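Local coordinates for formiminoglutamase (Trypanosoma cruzi, PDB 4MYK), which hydrolyses N-formimino-L-glutamate to glutamate and formamide, as an arginase-like enzyme with two manganese ions in its active site, at residues G141-D146 and T231-D236; R179-A184 and F224-K229; N122-P127 and M276-E281. The protein carries 1 engineered substitution. One frame throughout, in Å; residues are numbered along the deposited sequence.

How the interactions relate
Interactions 1 and 3 are buried near the middle of the chain, while interaction 2 is partly exposed and farther from it. All three reach the same parallel sheet. Interaction 1 joins two neighbouring strands and ends in manganese ligands. Interaction 2 sets the end of helix 216-227 against strand 180-185, which pairs with the strand of 141-146. Interaction 3 lies on the other flank, where strand 274-280 pairs with strand 231-236. Its Asn122 belongs to the same two-metal site. The chemistry follows the place: backbone pairing and apolar packing in interaction 1, an arginine on carbonyls in interaction 2, and buried polar side chains in interaction 3.

Interaction 1: G141-D146 and T231-D236; sequences GVINVD and TFFSFD. With MN (manganese (II) ion), chain C.
Two adjacent parallel strands of the arginase fold pair here, and their C-terminal ends deliver Asp146 and Asp236 to the manganese site. Five backbone hydrogen bonds join them in regular register, from Phe232 N to Gly141 O through to Asp236 N to Val145 O (2.8 Å). Thr231, Ile143, Phe233, Val145 and Phe235 share one face of the sheet. CG1 of Val145 sits over one face of the Phe235 ring, offset toward its rim, 3.4 Å from CE1 of Phe235 in a CH-pi contact. This methyl is anti to the backbone N (chi1 -177°). The other, CG2, lies beside the backbone N and meets CE1 of Phe233 at 4.0 Å. Ile143 CG2 touches CD1 of Phe233 at the ring edge, in plane, 3.7 Å away. Helices 216-227 and 258-270 cover this face. On the other face a water donates to Asn144 OD1 (2.8 Å) and to Ser234 OG. Asn144 ND2 bonds to Glu182, and Ser234 OG to Asp278, so these polar groups have partners. Beyond the last pair, Asp146 OD1 binds manganese at 2.2 Å and Asp236 OD2 at 2.3 Å. The carboxylate planes are turned 47° apart. The two ligand oxygens stand 3.0 Å from each other; the cation probably offsets their repulsion. A water, His148 and Asp238 also bind this ion. Both aspartates serve a second manganese as well, together with Asn122. Carboxylates at the ends of neighbouring parallel strands, shared by two metals, are typical of the binuclear manganese site of the arginase family.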
ATOM      1  N   GLY A 141     -27.281  -0.939  19.882  1.00 17.58           N
ATOM      2  CA  GLY A 141     -25.906  -1.398  19.837  1.00 19.81           C
ATOM      3  C   GLY A 141     -25.033  -0.428  19.048  1.00 16.02           C
ATOM      4  O   GLY A 141     -25.513   0.275  18.165  1.00 18.99           O
ATOM      5  N   VAL A 142     -23.749  -0.380  19.375  1.00 17.76           N
ATOM      6  CA  VAL A 142     -22.827   0.549  18.717  1.00 18.76           C
ATOM      7  C   VAL A 142     -21.463  -0.095  18.437  1.00 17.33           C
ATOM      8  O   VAL A 142     -20.862  -0.714  19.319  1.00 16.82           O
ATOM      9  CB  VAL A 142     -22.627   1.855  19.552  1.00 15.89           C
ATOM     10  CG1 VAL A 142     -21.628   2.819  18.861  1.00 19.68           C
ATOM     11  CG2 VAL A 142     -23.957   2.544  19.811  1.00 11.72           C
ATOM     12  N   ILE A 143     -20.987   0.048  17.201  1.00 17.45           N
ATOM     13  CA  ILE A 143     -19.615  -0.340  16.873  1.00 18.74           C
ATOM     14  C   ILE A 143     -18.789   0.842  16.348  1.00 19.01           C
ATOM     15  O   ILE A 143     -19.195   1.539  15.410  1.00 17.81           O
ATOM     16  CB  ILE A 143     -19.548  -1.562  15.907  1.00 21.65           C
ATOM     17  CG1 ILE A 143     -18.096  -1.865  15.519  1.00 16.58           C
ATOM     18  CG2 ILE A 143     -20.431  -1.354  14.673  1.00 18.64           C
ATOM     19  CD1 ILE A 143     -17.939  -3.151  14.716  1.00 18.07           C
ATOM     20  N   ASN A 144     -17.643   1.077  16.988  1.00 19.61           N
ATOM     21  CA  ASN A 144     -16.691   2.091  16.549  1.00 17.25           C
ATOM     22  C   ASN A 144     -15.509   1.425  15.834  1.00 16.25           C
ATOM     23  O   ASN A 144     -14.632   0.833  16.477  1.00 16.81           O
ATOM     24  CB  ASN A 144     -16.220   2.950  17.749  1.00 20.50           C
ATOM     25  CG  ASN A 144     -15.243   4.068  17.355  1.00 17.03           C
ATOM     26  OD1 ASN A 144     -15.277   4.588  16.241  1.00 19.40           O
ATOM     27  ND2 ASN A 144     -14.375   4.437  18.281  1.00 19.04           N
ATOM     28  N   VAL A 145     -15.525   1.505  14.501  1.00 14.33           N
ATOM     29  CA  VAL A 145     -14.388   1.129  13.664  1.00 16.72           C
ATOM     30  C   VAL A 145     -13.411   2.301  13.639  1.00 16.88           C
ATOM     31  O   VAL A 145     -13.704   3.360  13.060  1.00 14.77           O
ATOM     32  CB  VAL A 145     -14.812   0.799  12.209  1.00 15.62           C
ATOM     33  CG1 VAL A 145     -13.590   0.344  11.375  1.00 13.00           C
ATOM     34  CG2 VAL A 145     -15.914  -0.260  12.199  1.00 12.21           C
ATOM     35  N   ASP A 146     -12.254   2.108  14.269  1.00 14.79           N
ATOM     36  CA  ASP A 146     -11.388   3.224  14.571  1.00 14.72           C
ATOM     37  C   ASP A 146     -10.062   2.687  15.065  1.00 15.59           C
ATOM     38  O   ASP A 146     -10.037   1.798  15.912  1.00 15.12           O
ATOM     39  CB  ASP A 146     -12.049   4.072  15.652  1.00 15.74           C
ATOM     40  CG  ASP A 146     -11.440   5.430  15.777  1.00 18.71           C
ATOM     41  OD1 ASP A 146     -10.370   5.667  15.179  1.00 16.12           O
ATOM     42  OD2 ASP A 146     -12.045   6.262  16.475  1.00 18.13           O
ATOM     43  N   THR A 231     -28.125  -1.566  15.496  1.00 20.04           N
ATOM     44  CA  THR A 231     -26.706  -1.255  15.508  1.00 16.08           C
ATOM     45  C   THR A 231     -26.351  -0.005  14.690  1.00 17.43           C
ATOM     46  O   THR A 231     -26.763   0.155  13.541  1.00 19.28           O
ATOM     47  CB  THR A 231     -25.892  -2.452  15.028  1.00 17.84           C
ATOM     48  OG1 THR A 231     -26.049  -3.521  15.960  1.00 20.21           O
ATOM     49  CG2 THR A 231     -24.439  -2.098  14.948  1.00 15.24           C
ATOM     50  N   PHE A 232     -25.603   0.886  15.336  1.00 18.66           N
ATOM     51  CA  PHE A 232     -25.027   2.083  14.734  1.00 17.06           C
ATOM     52  C   PHE A 232     -23.645   1.695  14.209  1.00 17.22           C
ATOM     53  O   PHE A 232     -22.750   1.371  14.994  1.00 17.43           O
ATOM     54  CB  PHE A 232     -24.931   3.183  15.806  1.00 13.03           C
ATOM     55  CG  PHE A 232     -24.149   4.392  15.389  1.00 14.67           C
ATOM     56  CD1 PHE A 232     -23.937   4.693  14.048  1.00 16.83           C
ATOM     57  CD2 PHE A 232     -23.629   5.249  16.345  1.00 18.10           C
ATOM     58  CE1 PHE A 232     -23.212   5.824  13.674  1.00 15.94           C
ATOM     59  CE2 PHE A 232     -22.907   6.383  15.969  1.00 17.94           C
ATOM     60  CZ  PHE A 232     -22.700   6.660  14.628  1.00 16.32           C
ATOM     61  N   PHE A 233     -23.490   1.705  12.884  1.00 17.26           N
ATOM     62  CA  PHE A 233     -22.232   1.324  12.240  1.00 15.63           C
ATOM     63  C   PHE A 233     -21.402   2.577  11.988  1.00 15.76           C
ATOM     64  O   PHE A 233     -21.632   3.300  11.022  1.00 14.08           O
ATOM     65  CB  PHE A 233     -22.502   0.554  10.940  1.00 17.14           C
ATOM     66  CG  PHE A 233     -21.267  -0.056  10.314  1.00 23.12           C
ATOM     67  CD1 PHE A 233     -20.429  -0.893  11.050  1.00 19.22           C
ATOM     68  CD2 PHE A 233     -20.954   0.186   8.976  1.00 18.49           C
ATOM     69  CE1 PHE A 233     -19.290  -1.453  10.461  1.00 14.76           C
ATOM     70  CE2 PHE A 233     -19.830  -0.379   8.397  1.00 14.61           C
ATOM     71  CZ  PHE A 233     -19.003  -1.195   9.139  1.00 13.62           C
ATOM     72  N   SER A 234     -20.452   2.828  12.887  1.00 14.55           N
ATOM     73  CA  SER A 234     -19.648   4.051  12.879  1.00 15.74           C
ATOM     74  C   SER A 234     -18.250   3.760  12.342  1.00 14.93           C
ATOM     75  O   SER A 234     -17.466   3.043  12.974  1.00 16.37           O
ATOM     76  CB  SER A 234     -19.552   4.639  14.293  1.00 16.06           C
ATOM     77  OG  SER A 234     -18.966   5.931  14.290  1.00 17.51           O
ATOM     78  N   PHE A 235     -17.940   4.313  11.178  1.00 15.01           N
ATOM     79  CA  PHE A 235     -16.700   3.963  10.490  1.00 15.85           C
ATOM     80  C   PHE A 235     -15.716   5.115  10.376  1.00 16.36           C
ATOM     81  O   PHE A 235     -15.783   5.884   9.420  1.00 16.51           O
ATOM     82  CB  PHE A 235     -16.997   3.443   9.086  1.00 12.38           C
ATOM     83  CG  PHE A 235     -15.984   2.450   8.586  1.00 14.00           C
ATOM     84  CD1 PHE A 235     -14.631   2.698   8.713  1.00 12.07           C
ATOM     85  CD2 PHE A 235     -16.390   1.252   8.003  1.00 13.41           C
ATOM     86  CE1 PHE A 235     -13.703   1.787   8.256  1.00 13.82           C
ATOM     87  CE2 PHE A 235     -15.455   0.335   7.539  1.00 15.32           C
ATOM     88  CZ  PHE A 235     -14.119   0.602   7.669  1.00 13.17           C
ATOM     89  N   ASP A 236     -14.794   5.224  11.330  1.00 16.97           N
ATOM     90  CA  ASP A 236     -13.708   6.197  11.223  1.00 16.96           C
ATOM     91  C   ASP A 236     -12.751   5.699  10.155  1.00 13.05           C
ATOM     92  O   ASP A 236     -12.203   4.614  10.286  1.00 14.55           O
ATOM     93  CB  ASP A 236     -12.979   6.351  12.556  1.00 15.61           C
ATOM     94  CG  ASP A 236     -11.862   7.396  12.508  1.00 16.64           C
ATOM     95  OD1 ASP A 236     -11.321   7.691  11.423  1.00 15.56           O
ATOM     96  OD2 ASP A 236     -11.530   7.933  13.575  1.00 17.00           O
TER
HETATM   97 MN    MN C 401      -9.499   7.536  14.479  1.00 19.09          MN
HETATM   98  O   HOH W   1     -15.989   6.385  14.203  1.00 20.61           O
HETATM   99  O   HOH W   2     -10.054   9.260  16.057  1.00 20.34           O

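Interaction 2: R179-A184 and F224-K229; sequences RFVEFA and FGLTGK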
ATOM      1  N   ARG A 179     -22.954  -3.834  24.733  1.00 17.99           N
ATOM      2  CA  ARG A 179     -23.288  -3.774  23.308  1.00 19.18           C
ATOM      3  C   ARG A 179     -22.452  -2.743  22.550  1.00 16.09           C
ATOM      4  O   ARG A 179     -22.843  -2.255  21.496  1.00 13.78           O
ATOM      5  CB  ARG A 179     -24.789  -3.560  23.116  1.00 18.69           C
ATOM      6  CG  ARG A 179     -25.584  -4.789  23.543  1.00 17.78           C
ATOM      7  CD  ARG A 179     -27.071  -4.536  23.551  1.00 17.49           C
ATOM      8  NE  ARG A 179     -27.580  -4.203  22.228  1.00 18.20           N
ATOM      9  CZ  ARG A 179     -28.863  -3.986  21.969  1.00 18.63           C
ATOM     10  NH1 ARG A 179     -29.754  -4.073  22.948  1.00 21.98           N
ATOM     11  NH2 ARG A 179     -29.255  -3.686  20.741  1.00 20.04           N
ATOM     12  N   PHE A 180     -21.280  -2.449  23.103  1.00 20.15           N
ATOM     13  CA  PHE A 180     -20.340  -1.531  22.476  1.00 18.82           C
ATOM     14  C   PHE A 180     -19.029  -2.215  22.095  1.00 17.80           C
ATOM     15  O   PHE A 180     -18.377  -2.850  22.916  1.00 18.42           O
ATOM     16  CB  PHE A 180     -20.083  -0.312  23.365  1.00 17.63           C
ATOM     17  CG  PHE A 180     -19.033   0.609  22.829  1.00 16.29           C
ATOM     18  CD1 PHE A 180     -19.229   1.284  21.642  1.00 17.00           C
ATOM     19  CD2 PHE A 180     -17.852   0.805  23.515  1.00 19.26           C
ATOM     20  CE1 PHE A 180     -18.255   2.132  21.146  1.00 18.26           C
ATOM     21  CE2 PHE A 180     -16.879   1.656  23.021  1.00 19.37           C
ATOM     22  CZ  PHE A 180     -17.083   2.319  21.839  1.00 13.92           C
ATOM     23  N   VAL A 181     -18.653  -2.081  20.832  1.00 18.62           N
ATOM     24  CA  VAL A 181     -17.412  -2.667  20.350  1.00 19.08           C
ATOM     25  C   VAL A 181     -16.488  -1.610  19.735  1.00 17.93           C
ATOM     26  O   VAL A 181     -16.908  -0.795  18.914  1.00 16.65           O
ATOM     27  CB  VAL A 181     -17.669  -3.797  19.334  1.00 19.23           C
ATOM     28  CG1 VAL A 181     -16.354  -4.340  18.802  1.00 16.06           C
ATOM     29  CG2 VAL A 181     -18.491  -4.900  19.973  1.00 17.64           C
ATOM     30  N   GLU A 182     -15.234  -1.622  20.177  1.00 18.18           N
ATOM     31  CA  GLU A 182     -14.164  -0.873  19.538  1.00 19.54           C
ATOM     32  C   GLU A 182     -13.533  -1.833  18.551  1.00 17.26           C
ATOM     33  O   GLU A 182     -13.012  -2.873  18.944  1.00 17.23           O
ATOM     34  CB  GLU A 182     -13.121  -0.437  20.566  1.00 20.99           C
ATOM     35  CG  GLU A 182     -13.650   0.491  21.654  1.00 20.93           C
ATOM     36  CD  GLU A 182     -13.680   1.955  21.237  1.00 22.78           C
ATOM     37  OE1 GLU A 182     -13.707   2.249  20.028  1.00 18.39           O
ATOM     38  OE2 GLU A 182     -13.680   2.825  22.134  1.00 30.03           O
ATOM     39  N   PHE A 183     -13.597  -1.493  17.272  1.00 16.38           N
ATOM     40  CA  PHE A 183     -13.201  -2.417  16.222  1.00 15.92           C
ATOM     41  C   PHE A 183     -11.975  -1.944  15.455  1.00 15.02           C
ATOM     42  O   PHE A 183     -11.959  -0.837  14.923  1.00 16.60           O
ATOM     43  CB  PHE A 183     -14.358  -2.620  15.255  1.00 15.20           C
ATOM     44  CG  PHE A 183     -14.196  -3.811  14.376  1.00 15.23           C
ATOM     45  CD1 PHE A 183     -13.529  -3.708  13.159  1.00 16.50           C
ATOM     46  CD2 PHE A 183     -14.692  -5.043  14.765  1.00 16.08           C
ATOM     47  CE1 PHE A 183     -13.366  -4.809  12.347  1.00 13.97           C
ATOM     48  CE2 PHE A 183     -14.535  -6.153  13.955  1.00 19.32           C
ATOM     49  CZ  PHE A 183     -13.875  -6.037  12.744  1.00 19.16           C
ATOM     50  N   ALA A 184     -10.952  -2.795  15.411  1.00 15.85           N
ATOM     51  CA  ALA A 184      -9.706  -2.504  14.699  1.00 15.46           C
ATOM     52  C   ALA A 184      -8.921  -1.378  15.353  1.00 16.12           C
ATOM     53  O   ALA A 184      -8.218  -0.629  14.681  1.00 17.47           O
ATOM     54  CB  ALA A 184      -9.977  -2.172  13.242  1.00 14.45           C
ATOM     55  N   PHE A 224     -21.210  -7.676  15.311  1.00 16.33           N
ATOM     56  CA  PHE A 224     -22.665  -7.476  15.237  1.00 20.52           C
ATOM     57  C   PHE A 224     -23.440  -8.444  16.149  1.00 20.62           C
ATOM     58  O   PHE A 224     -24.575  -8.174  16.552  1.00 20.90           O
ATOM     59  CB  PHE A 224     -23.170  -7.597  13.801  1.00 18.03           C
ATOM     60  CG  PHE A 224     -22.699  -6.503  12.906  1.00 20.09           C
ATOM     61  CD1 PHE A 224     -22.463  -5.237  13.413  1.00 17.24           C
ATOM     62  CD2 PHE A 224     -22.500  -6.732  11.547  1.00 19.46           C
ATOM     63  CE1 PHE A 224     -22.036  -4.221  12.580  1.00 20.24           C
ATOM     64  CE2 PHE A 224     -22.064  -5.714  10.709  1.00 16.91           C
ATOM     65  CZ  PHE A 224     -21.840  -4.461  11.225  1.00 17.60           C
ATOM     66  N   GLY A 225     -22.819  -9.578  16.453  1.00 22.02           N
ATOM     67  CA  GLY A 225     -23.371 -10.506  17.415  1.00 20.17           C
ATOM     68  C   GLY A 225     -23.428  -9.861  18.781  1.00 20.11           C
ATOM     69  O   GLY A 225     -24.388 -10.043  19.518  1.00 23.99           O
ATOM     70  N   LEU A 226     -22.384  -9.104  19.104  1.00 17.44           N
ATOM     71  CA  LEU A 226     -22.290  -8.364  20.359  1.00 20.43           C
ATOM     72  C   LEU A 226     -23.174  -7.110  20.385  1.00 18.09           C
ATOM     73  O   LEU A 226     -23.880  -6.860  21.356  1.00 19.44           O
ATOM     74  CB  LEU A 226     -20.826  -7.986  20.638  1.00 21.24           C
ATOM     75  CG  LEU A 226     -19.858  -9.132  20.955  1.00 18.16           C
ATOM     76  CD1 LEU A 226     -18.415  -8.688  20.850  1.00 14.34           C
ATOM     77  CD2 LEU A 226     -20.157  -9.695  22.334  1.00 19.70           C
ATOM     78  N   THR A 227     -23.135  -6.316  19.323  1.00 17.11           N
ATOM     79  CA  THR A 227     -23.959  -5.117  19.270  1.00 19.43           C
ATOM     80  C   THR A 227     -25.450  -5.465  19.133  1.00 18.58           C
ATOM     81  O   THR A 227     -26.299  -4.874  19.780  1.00 19.83           O
ATOM     82  CB  THR A 227     -23.524  -4.197  18.128  1.00 18.61           C
ATOM     83  OG1 THR A 227     -23.661  -4.892  16.884  1.00 21.68           O
ATOM     84  CG2 THR A 227     -22.071  -3.780  18.309  1.00 16.16           C
ATOM     85  N   GLY A 228     -25.765  -6.427  18.280  1.00 20.93           N
ATOM     86  CA  GLY A 228     -27.133  -6.895  18.146  1.00 20.85           C
ATOM     87  C   GLY A 228     -28.104  -5.938  17.483  1.00 20.21           C
ATOM     88  O   GLY A 228     -27.820  -5.379  16.427  1.00 20.37           O
ATOM     89  N   LYS A 229     -29.271  -5.763  18.094  1.00 23.26           N
ATOM     90  CA  LYS A 229     -30.342  -5.004  17.463  1.00 19.82           C
ATOM     91  C   LYS A 229     -29.988  -3.532  17.345  1.00 21.77           C
ATOM     92  O   LYS A 229     -29.272  -2.987  18.188  1.00 18.90           O
ATOM     93  CB  LYS A 229     -31.638  -5.142  18.248  1.00 20.61           C
ATOM     94  CG  LYS A 229     -32.076  -6.563  18.477  1.00 24.68           C
ATOM     95  CD  LYS A 229     -33.558  -6.709  18.220  1.00 30.62           C
ATOM     96  CE  LYS A 229     -34.341  -5.515  18.749  1.00 32.77           C
ATOM     97  NZ  LYS A 229     -35.813  -5.615  18.475  1.00 41.73           N
TER
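The guanidinium of Arg179 uses its edge for this contact, with the carbonyl oxygens of Thr227 and Lys229 near its plane. Thr227 OG1 lies in plane at the Phe224 ring edge. NE of Arg179 donates to Thr227 O at 2.8 Å, with an angle of 147° at the hydrogen. The oxygen lies 20° out of the guanidinium plane. NH2 of Arg179 adds two weak bonds, to Thr227 O (3.3 Å) and to Lys229 O (2.6 Å, poorly aligned). The chain of Arg179 bends at chi3 (62°), which turns NE toward the helix end. NH1 of Arg179 forms a salt bridge with Asp139. The positive group would suit the carbonyl-rich C-terminus of a helix. Gly228 leaves the helix there with positive phi, while its N still bonds to Phe224 O (2.7 Å). CG2 of Thr227 rests on Arg179 O at 3.6 Å. Deeper in, Val181 CG2 meets Leu226 CD1 at 3.9 Å, the two side chains crossing at about a right angle. Thr227 OG1 bonds to Thr231 OG1, at the start of the next strand. The end of helix 216-227 packs against strand 180-185, with Leu226 reaching on to strand 204-207 and Phe224 packing on Ile143 of strand 141-145.

Interaction 3: N122-P127 and M276-E281; sequences NDQSAP and MMDMSE
Asn122 begins the contact with its backbone N, which donates to Glu281 OE2 at 2.9 Å. The bond is fairly straight, 161° at the hydrogen. It meets the anti side of the carboxylate oxygen, 33° out of the carboxylate plane. OE2 of Glu281 also accepts from Cys43 N, and OE1 bonds to Ser249 OG, so both oxygens of this buried acid are held. The Asn122 side chain crosses that of Glu281 at about a right angle. Asn122 is itself a manganese ligand, with Asp146 and Asp236, so Glu281 is a second-shell residue that holds the backbone of a first-shell one. The CA of Asn122 lies 3.7 Å from Ser280 OG. Residues 122-124 form a 3-10 turn between strand 114-119 and helix 125-135, at the C-terminal edge of the parallel sheet where arginase-like enzymes place their metals. Strand 274-280 runs beside strand 114-119 in that sheet. Gln124 points toward strand 274-280. Its CG takes the crowded position between the backbone N and the carbonyl carbon (chi1 73°), and the chain beyond is extended. NE2 of Gln124 makes two weak bonds, to Ser280 OG (2.9 Å) and Met279 O (3.2 Å). Its amide approaches the Asp278 carboxylate tip to tip. Ser125 comes next, and its OG lies between two acceptors: Asp278 OD2 at 3.1 Å and Asn122 O at 2.8 Å. Ser125 N also bonds to Asn122 O, at 3.0 Å. Asp278 OD2 accepts from Asn128 ND2 as well, while its OD1 is bonded to Ser234 OG.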
ATOM      1  N   ASN A 122     -14.770  12.933  13.996  1.00 20.62           N
ATOM      2  CA  ASN A 122     -15.342  11.916  14.892  1.00 18.03           C
ATOM      3  C   ASN A 122     -16.532  12.386  15.717  1.00 18.67           C
ATOM      4  O   ASN A 122     -17.419  11.589  16.072  1.00 18.63           O
ATOM      5  CB  ASN A 122     -14.282  11.416  15.889  1.00 18.21           C
ATOM      6  CG  ASN A 122     -13.130  10.667  15.228  1.00 22.38           C
ATOM      7  OD1 ASN A 122     -13.322   9.858  14.315  1.00 21.94           O
ATOM      8  ND2 ASN A 122     -11.925  10.918  15.714  1.00 20.90           N
ATOM      9  N   ASP A 123     -16.531  13.674  16.047  1.00 17.29           N
ATOM     10  CA  ASP A 123     -17.457  14.217  17.047  1.00 20.38           C
ATOM     11  C   ASP A 123     -18.939  14.117  16.650  1.00 18.68           C
ATOM     12  O   ASP A 123     -19.820  14.121  17.509  1.00 20.55           O
ATOM     13  CB  ASP A 123     -17.067  15.646  17.414  1.00 17.18           C
ATOM     14  CG  ASP A 123     -15.772  15.704  18.220  1.00 24.13           C
ATOM     15  OD1 ASP A 123     -15.386  16.812  18.654  1.00 31.05           O
ATOM     16  OD2 ASP A 123     -15.140  14.645  18.433  1.00 22.93           O
ATOM     17  N   GLN A 124     -19.191  14.005  15.347  1.00 17.87           N
ATOM     18  CA  GLN A 124     -20.531  13.804  14.819  1.00 17.06           C
ATOM     19  C   GLN A 124     -21.191  12.545  15.396  1.00 17.49           C
ATOM     20  O   GLN A 124     -22.418  12.438  15.421  1.00 17.35           O
ATOM     21  CB  GLN A 124     -20.472  13.698  13.291  1.00 19.65           C
ATOM     22  CG  GLN A 124     -19.889  12.374  12.773  1.00 16.67           C
ATOM     23  CD  GLN A 124     -19.884  12.291  11.261  1.00 17.64           C
ATOM     24  OE1 GLN A 124     -20.345  13.201  10.576  1.00 20.98           O
ATOM     25  NE2 GLN A 124     -19.358  11.202  10.730  1.00 17.21           N
ATOM     26  N   SER A 125     -20.372  11.598  15.851  1.00 16.24           N
ATOM     27  CA  SER A 125     -20.869  10.303  16.292  1.00 15.94           C
ATOM     28  C   SER A 125     -21.689  10.405  17.566  1.00 19.51           C
ATOM     29  O   SER A 125     -22.569   9.582  17.804  1.00 20.08           O
ATOM     30  CB  SER A 125     -19.715   9.338  16.505  1.00 18.36           C
ATOM     31  OG  SER A 125     -18.862   9.325  15.377  1.00 17.83           O
ATOM     32  N   ALA A 126     -21.397  11.411  18.388  1.00 19.26           N
ATOM     33  CA  ALA A 126     -22.156  11.610  19.617  1.00 17.54           C
ATOM     34  C   ALA A 126     -23.625  11.947  19.316  1.00 18.13           C
ATOM     35  O   ALA A 126     -24.525  11.241  19.771  1.00 20.16           O
ATOM     36  CB  ALA A 126     -21.501  12.662  20.496  1.00 18.37           C
ATOM     37  N   PRO A 127     -23.871  13.011  18.526  1.00 19.49           N
ATOM     38  CA  PRO A 127     -25.238  13.339  18.097  1.00 18.64           C
ATOM     39  C   PRO A 127     -25.930  12.142  17.453  1.00 18.99           C
ATOM     40  O   PRO A 127     -27.080  11.839  17.757  1.00 19.10           O
ATOM     41  CB  PRO A 127     -25.015  14.422  17.039  1.00 17.90           C
ATOM     42  CG  PRO A 127     -23.729  15.047  17.392  1.00 19.13           C
ATOM     43  CD  PRO A 127     -22.883  13.970  17.993  1.00 18.90           C
ATOM     44  N   MET A 276     -28.159   2.530  11.116  1.00 16.31           N
ATOM     45  CA  MET A 276     -27.585   3.736  10.552  1.00 16.97           C
ATOM     46  C   MET A 276     -26.086   3.573  10.466  1.00 16.24           C
ATOM     47  O   MET A 276     -25.518   2.632  10.998  1.00 15.25           O
ATOM     48  CB  MET A 276     -27.943   4.991  11.358  1.00 15.14           C
ATOM     49  CG  MET A 276     -27.045   5.265  12.556  1.00 18.01           C
ATOM     50  SD  MET A 276     -27.188   6.954  13.234  1.00 19.51           S
ATOM     51  CE  MET A 276     -26.183   7.872  12.063  1.00 17.32           C
ATOM     52  N   MET A 277     -25.457   4.514   9.785  1.00 17.22           N
ATOM     53  CA  MET A 277     -24.032   4.466   9.536  1.00 16.49           C
ATOM     54  C   MET A 277     -23.496   5.882   9.486  1.00 15.97           C
ATOM     55  O   MET A 277     -24.162   6.779   8.979  1.00 15.29           O
ATOM     56  CB  MET A 277     -23.748   3.775   8.196  1.00 15.57           C
ATOM     57  CG  MET A 277     -22.351   4.029   7.685  1.00 16.79           C
ATOM     58  SD  MET A 277     -21.800   2.901   6.415  1.00 18.16           S
ATOM     59  CE  MET A 277     -20.037   3.232   6.471  1.00 18.31           C
ATOM     60  N   ASP A 278     -22.309   6.092  10.046  1.00 16.97           N
ATOM     61  CA  ASP A 278     -21.596   7.334   9.792  1.00 15.30           C
ATOM     62  C   ASP A 278     -20.158   7.033   9.394  1.00 15.28           C
ATOM     63  O   ASP A 278     -19.673   5.922   9.603  1.00 16.36           O
ATOM     64  CB  ASP A 278     -21.744   8.374  10.927  1.00 12.62           C
ATOM     65  CG  ASP A 278     -20.796   8.140  12.111  1.00 16.67           C
ATOM     66  OD1 ASP A 278     -20.036   7.156  12.126  1.00 15.78           O
ATOM     67  OD2 ASP A 278     -20.819   8.967  13.049  1.00 18.59           O
ATOM     68  N   MET A 279     -19.509   8.013   8.779  1.00 13.03           N
ATOM     69  CA  MET A 279     -18.177   7.834   8.222  1.00 12.95           C
ATOM     70  C   MET A 279     -17.416   9.083   8.570  1.00 16.26           C
ATOM     71  O   MET A 279     -17.808  10.171   8.162  1.00 16.53           O
ATOM     72  CB  MET A 279     -18.253   7.674   6.704  1.00 14.80           C
ATOM     73  CG  MET A 279     -16.941   7.336   6.027  1.00 14.83           C
ATOM     74  SD  MET A 279     -17.131   7.096   4.236  1.00 21.45           S
ATOM     75  CE  MET A 279     -18.261   5.694   4.214  1.00 16.96           C
ATOM     76  N   SER A 280     -16.337   8.926   9.329  1.00 14.88           N
ATOM     77  CA  SER A 280     -15.644  10.064   9.931  1.00 16.26           C
ATOM     78  C   SER A 280     -14.215  10.215   9.463  1.00 14.59           C
ATOM     79  O   SER A 280     -13.587   9.241   9.075  1.00 14.95           O
ATOM     80  CB  SER A 280     -15.631   9.927  11.459  1.00 15.96           C
ATOM     81  OG  SER A 280     -16.883  10.256  12.014  1.00 18.67           O
ATOM     82  N   GLU A 281     -13.723  11.457   9.518  1.00 15.88           N
ATOM     83  CA  GLU A 281     -12.295  11.784   9.410  1.00 14.20           C
ATOM     84  C   GLU A 281     -11.730  11.936   7.984  1.00 15.23           C
ATOM     85  O   GLU A 281     -10.527  12.114   7.805  1.00 16.18           O
ATOM     86  CB  GLU A 281     -11.444  10.834  10.274  1.00 16.31           C
ATOM     87  CG  GLU A 281     -11.727  10.948  11.788  1.00 16.86           C
ATOM     88  CD  GLU A 281     -11.323  12.302  12.341  1.00 19.60           C
ATOM     89  OE1 GLU A 281     -10.400  12.913  11.762  1.00 21.16           O
ATOM     90  OE2 GLU A 281     -11.919  12.754  13.344  1.00 19.29           O
TER